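Local coordinates for uncharacterized protein (Eubacterium rectale, PDB 5COZ) that is of unknown function but probably is a membrane-tethered lipoprotein with a YycH-like regulatory domain, at residues 106-111 and 117-122. Numbering follows the deposited sequence.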
ATOM      1  N   ILE A 106       1.177  20.523 -13.178  1.00 10.37           N
ATOM      2  CA  ILE A 106       1.656  19.221 -13.657  1.00 10.96           C
ATOM      3  C   ILE A 106       2.934  19.447 -14.446  1.00 12.38           C
ATOM      4  O   ILE A 106       2.936  20.232 -15.396  1.00 13.01           O
ATOM      5  CB  ILE A 106       0.559  18.559 -14.546  1.00 15.54           C
ATOM      6  CG1 ILE A 106      -0.764  18.367 -13.763  1.00 16.49           C
ATOM      7  CG2 ILE A 106       1.048  17.236 -15.195  1.00 17.12           C
ATOM      8  CD1 ILE A 106      -2.013  18.336 -14.651  1.00 23.50           C
ATOM      9  N   TYR A 107       4.027  18.791 -14.027  1.00  9.80           N
ATOM     10  CA  TYR A 107       5.311  18.904 -14.711  1.00  9.59           C
ATOM     11  C   TYR A 107       5.721  17.579 -15.260  1.00 12.82           C
ATOM     12  O   TYR A 107       5.642  16.568 -14.552  1.00 13.12           O
ATOM     13  CB  TYR A 107       6.403  19.403 -13.774  1.00 10.11           C
ATOM     14  CG  TYR A 107       6.244  20.839 -13.374  1.00  9.77           C
ATOM     15  CD1 TYR A 107       6.822  21.859 -14.125  1.00 11.56           C
ATOM     16  CD2 TYR A 107       5.518  21.190 -12.239  1.00  9.20           C
ATOM     17  CE1 TYR A 107       6.710  23.186 -13.738  1.00 10.41           C
ATOM     18  CE2 TYR A 107       5.395  22.521 -11.841  1.00 10.41           C
ATOM     19  CZ  TYR A 107       5.986  23.515 -12.603  1.00 13.10           C
ATOM     20  OH  TYR A 107       5.877  24.834 -12.224  1.00 15.26           O
ATOM     21  N   LEU A 108       6.202  17.580 -16.495  1.00 10.54           N
ATOM     22  CA  LEU A 108       6.662  16.373 -17.162  1.00 11.42           C
ATOM     23  C   LEU A 108       8.046  16.543 -17.709  1.00 12.52           C
ATOM     24  O   LEU A 108       8.381  17.609 -18.239  1.00 12.44           O
ATOM     25  CB  LEU A 108       5.728  15.992 -18.339  1.00 12.87           C
ATOM     26  CG  LEU A 108       4.213  15.956 -18.034  1.00 20.14           C
ATOM     27  CD1 LEU A 108       3.433  15.571 -19.271  1.00 22.81           C
ATOM     28  CD2 LEU A 108       3.878  14.952 -16.961  1.00 24.44           C
ATOM     29  N   TRP A 109       8.834  15.465 -17.671  1.00 10.66           N
ATOM     30  CA  TRP A 109      10.156  15.401 -18.305  1.00 10.51           C
ATOM     31  C   TRP A 109      10.195  14.117 -19.095  1.00 12.13           C
ATOM     32  O   TRP A 109       9.988  13.045 -18.526  1.00 12.20           O
ATOM     33  CB  TRP A 109      11.310  15.444 -17.289  1.00  9.65           C
ATOM     34  CG  TRP A 109      11.448  16.758 -16.609  1.00  9.13           C
ATOM     35  CD1 TRP A 109      12.295  17.775 -16.956  1.00 11.63           C
ATOM     36  CD2 TRP A 109      10.722  17.207 -15.469  1.00  8.85           C
ATOM     37  NE1 TRP A 109      12.139  18.832 -16.096  1.00 10.75           N
ATOM     38  CE2 TRP A 109      11.214  18.494 -15.141  1.00 10.79           C
ATOM     39  CE3 TRP A 109       9.749  16.615 -14.631  1.00  9.67           C
ATOM     40  CZ2 TRP A 109      10.747  19.214 -14.034  1.00 10.44           C
ATOM     41  CZ3 TRP A 109       9.308  17.321 -13.519  1.00 10.54           C
ATOM     42  CH2 TRP A 109       9.774  18.622 -13.257  1.00 10.52           C
ATOM     43  N   ASP A 110      10.428  14.214 -20.396  1.00 11.54           N
ATOM     44  CA  ASP A 110      10.414  13.028 -21.231  1.00 13.25           C
ATOM     45  C   ASP A 110      11.667  12.902 -22.058  1.00 17.15           C
ATOM     46  O   ASP A 110      12.132  13.879 -22.649  1.00 16.41           O
ATOM     47  CB  ASP A 110       9.193  13.119 -22.177  1.00 16.26           C
ATOM     48  CG  ASP A 110       7.881  12.932 -21.452  1.00 27.24           C
ATOM     49  OD1 ASP A 110       7.532  11.775 -21.161  1.00 28.43           O
ATOM     50  OD2 ASP A 110       7.234  13.951 -21.119  1.00 29.73           O
ATOM     51  N   ASN A 111      12.211  11.689 -22.111  1.00 18.17           N
ATOM     52  CA  ASN A 111      13.308  11.390 -23.021  1.00 20.30           C
ATOM     53  C   ASN A 111      12.636  10.648 -24.152  1.00 25.22           C
ATOM     54  O   ASN A 111      12.239   9.493 -23.996  1.00 23.23           O
ATOM     55  CB  ASN A 111      14.427  10.612 -22.338  1.00 20.08           C
ATOM     56  CG  ASN A 111      15.594  10.338 -23.259  1.00 32.54           C
ATOM     57  OD1 ASN A 111      15.478  10.396 -24.479  1.00 23.18           O
ATOM     58  ND2 ASN A 111      16.726   9.990 -22.685  1.00 27.51           N
ATOM     59  N   SER A 117      10.480   8.595 -18.467  1.00 12.33           N
ATOM     60  CA  SER A 117       9.708   9.783 -18.140  1.00 11.43           C
ATOM     61  C   SER A 117       9.597  10.013 -16.653  1.00 11.75           C
ATOM     62  O   SER A 117       9.708   9.081 -15.851  1.00 11.60           O
ATOM     63  CB  SER A 117       8.298   9.716 -18.725  1.00 15.95           C
ATOM     64  OG  SER A 117       7.497   8.756 -18.064  1.00 24.65           O
ATOM     65  N   ILE A 118       9.393  11.289 -16.299  1.00  9.90           N
ATOM     66  CA  ILE A 118       9.082  11.730 -14.954  1.00  7.95           C
ATOM     67  C   ILE A 118       7.828  12.587 -15.033  1.00  9.62           C
ATOM     68  O   ILE A 118       7.744  13.446 -15.913  1.00 11.11           O
ATOM     69  CB  ILE A 118      10.253  12.471 -14.276  1.00 10.20           C
ATOM     70  CG1 ILE A 118      11.502  11.571 -14.152  1.00 10.07           C
ATOM     71  CG2 ILE A 118       9.823  13.064 -12.895  1.00 10.02           C
ATOM     72  CD1 ILE A 118      12.733  12.338 -13.709  1.00 13.82           C
ATOM     73  N   ALA A 119       6.853  12.373 -14.139  1.00  8.55           N
ATOM     74  CA  ALA A 119       5.662  13.200 -14.104  1.00  8.37           C
ATOM     75  C   ALA A 119       5.397  13.545 -12.672  1.00 10.33           C
ATOM     76  O   ALA A 119       5.312  12.644 -11.834  1.00 11.37           O
ATOM     77  CB  ALA A 119       4.472  12.440 -14.689  1.00 10.30           C
ATOM     78  N   ILE A 120       5.248  14.842 -12.373  1.00  7.37           N
ATOM     79  CA  ILE A 120       4.977  15.257 -11.006  1.00  7.41           C
ATOM     80  C   ILE A 120       3.711  16.118 -10.995  1.00 11.09           C
ATOM     81  O   ILE A 120       3.636  17.089 -11.741  1.00 11.50           O
ATOM     82  CB  ILE A 120       6.177  15.988 -10.351  1.00  8.87           C
ATOM     83  CG1 ILE A 120       7.429  15.102 -10.393  1.00  9.15           C
ATOM     84  CG2 ILE A 120       5.828  16.415  -8.911  1.00  9.23           C
ATOM     85  CD1 ILE A 120       8.716  15.853  -9.976  1.00  9.76           C
ATOM     86  N   ARG A 121       2.744  15.746 -10.149  1.00 10.63           N
ATOM     87  CA  ARG A 121       1.481  16.467  -9.962  1.00 11.23           C
ATOM     88  C   ARG A 121       1.408  16.936  -8.500  1.00 12.56           C
ATOM     89  O   ARG A 121       2.350  16.707  -7.730  1.00 11.83           O
ATOM     90  CB  ARG A 121       0.287  15.524 -10.277  1.00 14.99           C
ATOM     91  CG  ARG A 121       0.055  15.183 -11.736  1.00 35.13           C
ATOM     92  CD  ARG A 121      -1.123  14.228 -11.902  1.00 51.70           C
ATOM     93  NE  ARG A 121      -2.417  14.892 -11.717  1.00 68.98           N
ATOM     94  CZ  ARG A 121      -3.147  14.830 -10.605  1.00 88.51           C
ATOM     95  NH1 ARG A 121      -2.722  14.127  -9.560  1.00 77.44           N
ATOM     96  NH2 ARG A 121      -4.305  15.473 -10.529  1.00 76.56           N
ATOM     97  N   ASN A 122       0.267  17.487  -8.063  1.00 11.46           N
ATOM     98  CA  ASN A 122       0.180  17.933  -6.671  1.00 11.70           C
ATOM     99  C   ASN A 122       0.289  16.787  -5.654  1.00 14.66           C
ATOM    100  O   ASN A 122       0.914  16.976  -4.610  1.00 14.38           O
ATOM    101  CB  ASN A 122      -1.131  18.716  -6.435  1.00 12.49           C
ATOM    102  CG  ASN A 122      -2.381  17.962  -6.839  1.00 26.44           C
ATOM    103  OD1 ASN A 122      -2.522  17.513  -7.970  1.00 22.29           O
ATOM    104  ND2 ASN A 122      -3.315  17.794  -5.914  1.00 27.60           N
TER
HETATM  105  O   HOH W   1       6.231  12.621 -18.407  1.00 19.32           O
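Ser117 meets Asp110 as a non-hydrogen-bonded antiparallel pair: its CB lies 3.3 Å from Asp110 OD1, and its CA-H is directed at Trp109 O. Ile118 then exchanges both backbone hydrogen bonds with Trp109, N to O and O to N, each 2.9 Å long and lying in the carbonyl plane. A water within hydrogen-bonding distance of Ile118 O and, weakly, of Asp110 OD1 has more acceptors nearby than protons to give. On the buried face, Ile118 CG2 sits 4.0 Å from Trp109 CE3. With strand axes 4.7 Å apart and running at 179°, the pair forms a beta hairpin, whose outer sides are continued by strands 95-101 and 125-128 in an antiparallel sheet backed by helix 73-87. Ala119 is on the other face, where Leu108 CD2 comes unusually close to its CB, at 3.4 Å. Ile120 and Tyr107 again share two hydrogen bonds (Tyr107 N to Ile120 O 2.9 Å, 174°), while Ile120 CD1 approaches Trp109 CZ3 at 3.9 Å, so CE3 and CZ3 each meet one isoleucine obliquely; Tyr77 meets the same indole edge-to-face. Beyond, Arg121 runs alongside Ile106, CG to CG1 3.9 Å, before chi3 bends the chain (75°) and NH1 pairs with Asp123.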